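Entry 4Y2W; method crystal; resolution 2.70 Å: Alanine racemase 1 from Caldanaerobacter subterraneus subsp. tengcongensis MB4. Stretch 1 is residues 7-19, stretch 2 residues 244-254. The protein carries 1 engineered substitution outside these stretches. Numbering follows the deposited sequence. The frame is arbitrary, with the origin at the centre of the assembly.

Stretch 1 (7-19) RPTRVEVYLDAIT
Stretch 2 244-254: LRETLRFTTRV

Residues 10-14 and 248-253 of this alanine racemase are neighbouring antiparallel β-strands, their N-to-C directions 159° apart and their axes approaching to 4.6 Å. Arg10 pairs with Thr251 and Glu12 with Arg249 as hydrogen-bonded pairs (CA-CA 5.4 and 5.0 Å); Val11 with Phe250 and Val13 with Leu248 are the non-hydrogen-bonded pairs between and beyond them (4.5 and 4.8 Å). Arg10 N donates to Thr251 O at 2.7 Å, and Thr251 N returns a bond to Arg10 O at 2.8 Å; Glu12 N to Arg249 O (2.8 Å) and Arg249 N to Glu12 O (2.9 Å) repeat the motif. Phi/psi values such as -100/112 for Glu12 and -121/113 for Arg249 keep both chains extended.

Thr247, which loses the most surface to the other stretch, sits just before the second strand, where phi/psi turns to -103/-27. Its carbonyl O accepts from Tyr14 N at 2.7 Å and 178°, almost perfectly linear, extending the ladder to Tyr14, the N-cap residue immediately before the helix that starts at Leu15 and runs on past Thr19. With chi1 p (53°), Thr247 offers its methyl to that helix: CG2 lies 3.5 Å from Ile18 CG1 and 3.8 Å from Ala17 CB. Its backbone thus bonds the end of the first strand while its methyl packs on the helix. Ala17 CB points toward the second stretch and lies 3.2 Å from Glu246 O.

Arg249, second in covered area, shares a sheet face with Glu12, Arg10 and Thr251. Its chi1 is m (-65°), chi2 -148° and chi3 m (-50°); Glu12 is m, t (-66°, -179°). Arg249 NH2 makes a salt bridge to Glu12 OE1 at 3.0 Å. Arg249 NE adds a weak bond to Glu12 OE1 at 3.3 Å. Tyr14 OH (chi1 m, -67°; chi2 80°) also donates to Glu12 OE1, at 2.7 Å, so one carboxylate oxygen of buried Glu12 accepts from the guanidinium of Arg249 and the hydroxyl of Tyr14.

Arg245, third, approaches the start of the helix with chi1 m (-58°), chi2 -149° and chi3 m (-62°). Its NH2 forms a salt bridge with Asp16 OD2 (chi1 p, 57°) at 2.7 Å, the carboxylate oxygen lying at the guanidinium edge, while Ala17 CA lies over one face of the group.

The opposite sheet face is apolar: Val11 CG1 meets Leu248 CD1 at 3.5 Å, and Val11 CG2 approaches Phe250 CD1 at 3.9 Å. Val11 is t (153°), Leu248 t (179°) with chi2 146°, and Phe250 t (-170°). Near the far end, Thr252 OG1 (t, -173°) donates to Thr9 OG1 (m, -69°) at 2.7 Å, joining two buried hydroxyls.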

# COMPACT_ATOMS: atom_id res chain seq x y z
N ARG A 7 -11.02 -10.56 -8.48
CA ARG A 7 -11.74 -9.50 -7.76
C ARG A 7 -12.19 -8.40 -8.73
O ARG A 7 -11.48 -8.08 -9.68
CB ARG A 7 -10.84 -8.89 -6.68
CG ARG A 7 -11.51 -7.83 -5.83
CD ARG A 7 -10.50 -7.09 -4.99
NE ARG A 7 -11.12 -6.00 -4.23
CZ ARG A 7 -10.46 -5.06 -3.56
NH1 ARG A 7 -9.13 -5.04 -3.55
NH2 ARG A 7 -11.13 -4.12 -2.92
N PRO A 8 -13.39 -7.83 -8.49
CA PRO A 8 -13.85 -6.74 -9.35
C PRO A 8 -12.85 -5.58 -9.43
O PRO A 8 -12.44 -5.20 -10.53
CB PRO A 8 -15.16 -6.30 -8.70
CG PRO A 8 -15.64 -7.51 -7.98
CD PRO A 8 -14.41 -8.20 -7.49
N THR A 9 -12.45 -5.05 -8.27
CA THR A 9 -11.42 -4.01 -8.21
C THR A 9 -10.08 -4.63 -8.58
O THR A 9 -9.64 -5.59 -7.94
CB THR A 9 -11.35 -3.38 -6.81
OG1 THR A 9 -12.54 -2.61 -6.58
CG2 THR A 9 -10.15 -2.47 -6.66
N ARG A 10 -9.43 -4.10 -9.61
CA ARG A 10 -8.22 -4.71 -10.16
C ARG A 10 -7.31 -3.74 -10.89
O ARG A 10 -7.72 -2.64 -11.27
CB ARG A 10 -8.61 -5.82 -11.14
CG ARG A 10 -9.30 -5.32 -12.41
CD ARG A 10 -9.84 -6.47 -13.24
NE ARG A 10 -10.91 -7.19 -12.56
CZ ARG A 10 -11.48 -8.30 -13.02
NH1 ARG A 10 -11.10 -8.85 -14.17
NH2 ARG A 10 -12.45 -8.88 -12.32
N VAL A 11 -6.07 -4.17 -11.09
CA VAL A 11 -5.11 -3.48 -11.95
C VAL A 11 -4.89 -4.34 -13.18
O VAL A 11 -4.57 -5.52 -13.07
CB VAL A 11 -3.78 -3.23 -11.22
CG1 VAL A 11 -2.61 -3.13 -12.20
CG2 VAL A 11 -3.87 -1.96 -10.39
N GLU A 12 -5.07 -3.75 -14.36
CA GLU A 12 -4.76 -4.41 -15.62
C GLU A 12 -3.40 -3.91 -16.11
O GLU A 12 -3.25 -2.73 -16.46
CB GLU A 12 -5.84 -4.12 -16.67
CG GLU A 12 -7.20 -4.71 -16.33
CD GLU A 12 -8.26 -4.43 -17.39
OE1 GLU A 12 -8.03 -3.57 -18.27
OE2 GLU A 12 -9.33 -5.07 -17.34
N VAL A 13 -2.40 -4.80 -16.11
CA VAL A 13 -1.05 -4.46 -16.57
C VAL A 13 -0.86 -4.86 -18.03
O VAL A 13 -1.04 -6.03 -18.39
CB VAL A 13 0.02 -5.15 -15.70
CG1 VAL A 13 1.41 -4.97 -16.29
CG2 VAL A 13 -0.04 -4.61 -14.28
N TYR A 14 -0.49 -3.89 -18.86
CA TYR A 14 -0.29 -4.11 -20.29
C TYR A 14 1.19 -4.26 -20.59
O TYR A 14 1.90 -3.28 -20.78
CB TYR A 14 -0.93 -2.98 -21.10
CG TYR A 14 -2.43 -3.01 -20.97
CD1 TYR A 14 -3.06 -2.48 -19.85
CD2 TYR A 14 -3.22 -3.61 -21.94
CE1 TYR A 14 -4.43 -2.53 -19.70
CE2 TYR A 14 -4.60 -3.66 -21.80
CZ TYR A 14 -5.20 -3.11 -20.68
OH TYR A 14 -6.56 -3.16 -20.54
N LEU A 15 1.64 -5.51 -20.62
CA LEU A 15 3.06 -5.84 -20.77
C LEU A 15 3.64 -5.37 -22.10
O LEU A 15 4.78 -4.92 -22.14
CB LEU A 15 3.26 -7.35 -20.62
CG LEU A 15 2.96 -7.90 -19.22
CD1 LEU A 15 2.75 -9.40 -19.28
CD2 LEU A 15 4.06 -7.53 -18.23
N ASP A 16 2.86 -5.48 -23.17
CA ASP A 16 3.30 -5.02 -24.50
C ASP A 16 3.48 -3.49 -24.57
O ASP A 16 4.21 -3.00 -25.43
CB ASP A 16 2.35 -5.51 -25.60
CG ASP A 16 0.91 -5.07 -25.38
OD1 ASP A 16 0.22 -5.68 -24.53
OD2 ASP A 16 0.46 -4.14 -26.07
N ALA A 17 2.83 -2.76 -23.68
CA ALA A 17 3.01 -1.31 -23.56
C ALA A 17 4.30 -0.96 -22.81
O ALA A 17 4.92 0.06 -23.08
CB ALA A 17 1.81 -0.68 -22.88
N ILE A 18 4.67 -1.80 -21.85
CA ILE A 18 5.92 -1.61 -21.10
C ILE A 18 7.12 -1.91 -22.00
O ILE A 18 8.10 -1.17 -22.00
CB ILE A 18 5.96 -2.50 -19.84
CG1 ILE A 18 4.85 -2.09 -18.86
CG2 ILE A 18 7.32 -2.41 -19.15
CD1 ILE A 18 4.54 -3.15 -17.82
N THR A 19 7.04 -3.00 -22.76
CA THR A 19 8.10 -3.36 -23.71
C THR A 19 8.23 -2.29 -24.79
O THR A 19 9.34 -1.99 -25.23
CB THR A 19 7.86 -4.73 -24.38
OG1 THR A 19 6.58 -4.74 -25.02
CG2 THR A 19 7.92 -5.86 -23.35
N LEU A 244 4.90 7.42 -25.42
CA LEU A 244 4.56 6.43 -24.40
C LEU A 244 3.15 5.88 -24.58
O LEU A 244 2.25 6.59 -25.03
CB LEU A 244 4.71 7.03 -23.00
CG LEU A 244 6.12 7.51 -22.63
CD1 LEU A 244 6.11 8.24 -21.29
CD2 LEU A 244 7.11 6.35 -22.59
N ARG A 245 2.99 4.60 -24.25
CA ARG A 245 1.68 3.95 -24.23
C ARG A 245 1.25 3.66 -22.80
O ARG A 245 2.08 3.55 -21.89
CB ARG A 245 1.69 2.66 -25.06
CG ARG A 245 2.11 2.87 -26.51
CD ARG A 245 1.47 1.88 -27.48
NE ARG A 245 1.84 0.49 -27.22
CZ ARG A 245 1.10 -0.41 -26.56
NH1 ARG A 245 -0.08 -0.08 -26.03
NH2 ARG A 245 1.55 -1.65 -26.41
N GLU A 246 -0.06 3.54 -22.60
CA GLU A 246 -0.63 3.31 -21.28
C GLU A 246 -0.32 1.89 -20.82
O GLU A 246 -0.65 0.93 -21.52
CB GLU A 246 -2.14 3.55 -21.32
CG GLU A 246 -2.78 3.74 -19.96
CD GLU A 246 -4.26 4.04 -20.09
OE1 GLU A 246 -4.64 5.22 -19.91
OE2 GLU A 246 -5.05 3.11 -20.38
N THR A 247 0.31 1.77 -19.65
CA THR A 247 0.78 0.48 -19.15
C THR A 247 -0.11 -0.11 -18.06
O THR A 247 -0.15 -1.34 -17.89
CB THR A 247 2.21 0.59 -18.59
OG1 THR A 247 2.27 1.65 -17.63
CG2 THR A 247 3.19 0.86 -19.70
N LEU A 248 -0.82 0.74 -17.32
CA LEU A 248 -1.68 0.29 -16.22
C LEU A 248 -3.07 0.90 -16.29
O LEU A 248 -3.21 2.10 -16.50
CB LEU A 248 -1.04 0.66 -14.88
CG LEU A 248 -1.83 0.28 -13.63
CD1 LEU A 248 -0.88 -0.10 -12.51
CD2 LEU A 248 -2.79 1.38 -13.18
N ARG A 249 -4.09 0.06 -16.09
CA ARG A 249 -5.45 0.55 -15.89
C ARG A 249 -5.99 0.07 -14.54
O ARG A 249 -6.19 -1.13 -14.33
CB ARG A 249 -6.37 0.08 -17.02
CG ARG A 249 -6.03 0.65 -18.39
CD ARG A 249 -7.28 0.82 -19.23
NE ARG A 249 -8.09 -0.40 -19.26
CZ ARG A 249 -9.41 -0.44 -19.43
NH1 ARG A 249 -10.14 0.66 -19.60
NH2 ARG A 249 -10.02 -1.62 -19.42
N PHE A 250 -6.22 1.01 -13.63
CA PHE A 250 -6.76 0.72 -12.31
C PHE A 250 -8.28 0.80 -12.41
O PHE A 250 -8.82 1.88 -12.59
CB PHE A 250 -6.21 1.73 -11.30
CG PHE A 250 -6.49 1.41 -9.85
CD1 PHE A 250 -6.99 0.17 -9.45
CD2 PHE A 250 -6.20 2.35 -8.87
CE1 PHE A 250 -7.23 -0.10 -8.11
CE2 PHE A 250 -6.43 2.08 -7.54
CZ PHE A 250 -6.94 0.85 -7.16
N THR A 251 -8.94 -0.35 -12.32
CA THR A 251 -10.38 -0.44 -12.60
C THR A 251 -11.17 -1.15 -11.49
O THR A 251 -10.60 -1.87 -10.67
CB THR A 251 -10.62 -1.18 -13.93
OG1 THR A 251 -10.43 -2.59 -13.74
CG2 THR A 251 -9.68 -0.68 -15.01
N THR A 252 -12.48 -0.91 -11.49
CA THR A 252 -13.41 -1.61 -10.60
C THR A 252 -14.78 -1.74 -11.27
O THR A 252 -14.94 -1.40 -12.44
CB THR A 252 -13.55 -0.89 -9.25
OG1 THR A 252 -14.33 -1.70 -8.36
CG2 THR A 252 -14.21 0.47 -9.40
N ARG A 253 -15.77 -2.25 -10.53
CA ARG A 253 -17.08 -2.54 -11.10
C ARG A 253 -18.23 -1.94 -10.30
O ARG A 253 -18.11 -1.70 -9.10
CB ARG A 253 -17.29 -4.05 -11.20
CG ARG A 253 -16.27 -4.77 -12.06
CD ARG A 253 -16.51 -4.56 -13.54
NE ARG A 253 -15.31 -4.85 -14.32
CZ ARG A 253 -15.29 -5.11 -15.63
NH1 ARG A 253 -16.41 -5.15 -16.35
NH2 ARG A 253 -14.13 -5.36 -16.22
N VAL A 254 -19.35 -1.71 -10.98
CA VAL A 254 -20.56 -1.25 -10.31
C VAL A 254 -21.13 -2.44 -9.55
O VAL A 254 -21.38 -3.51 -10.12
CB VAL A 254 -21.59 -0.67 -11.29
CG1 VAL A 254 -22.84 -0.22 -10.54
CG2 VAL A 254 -20.99 0.51 -12.06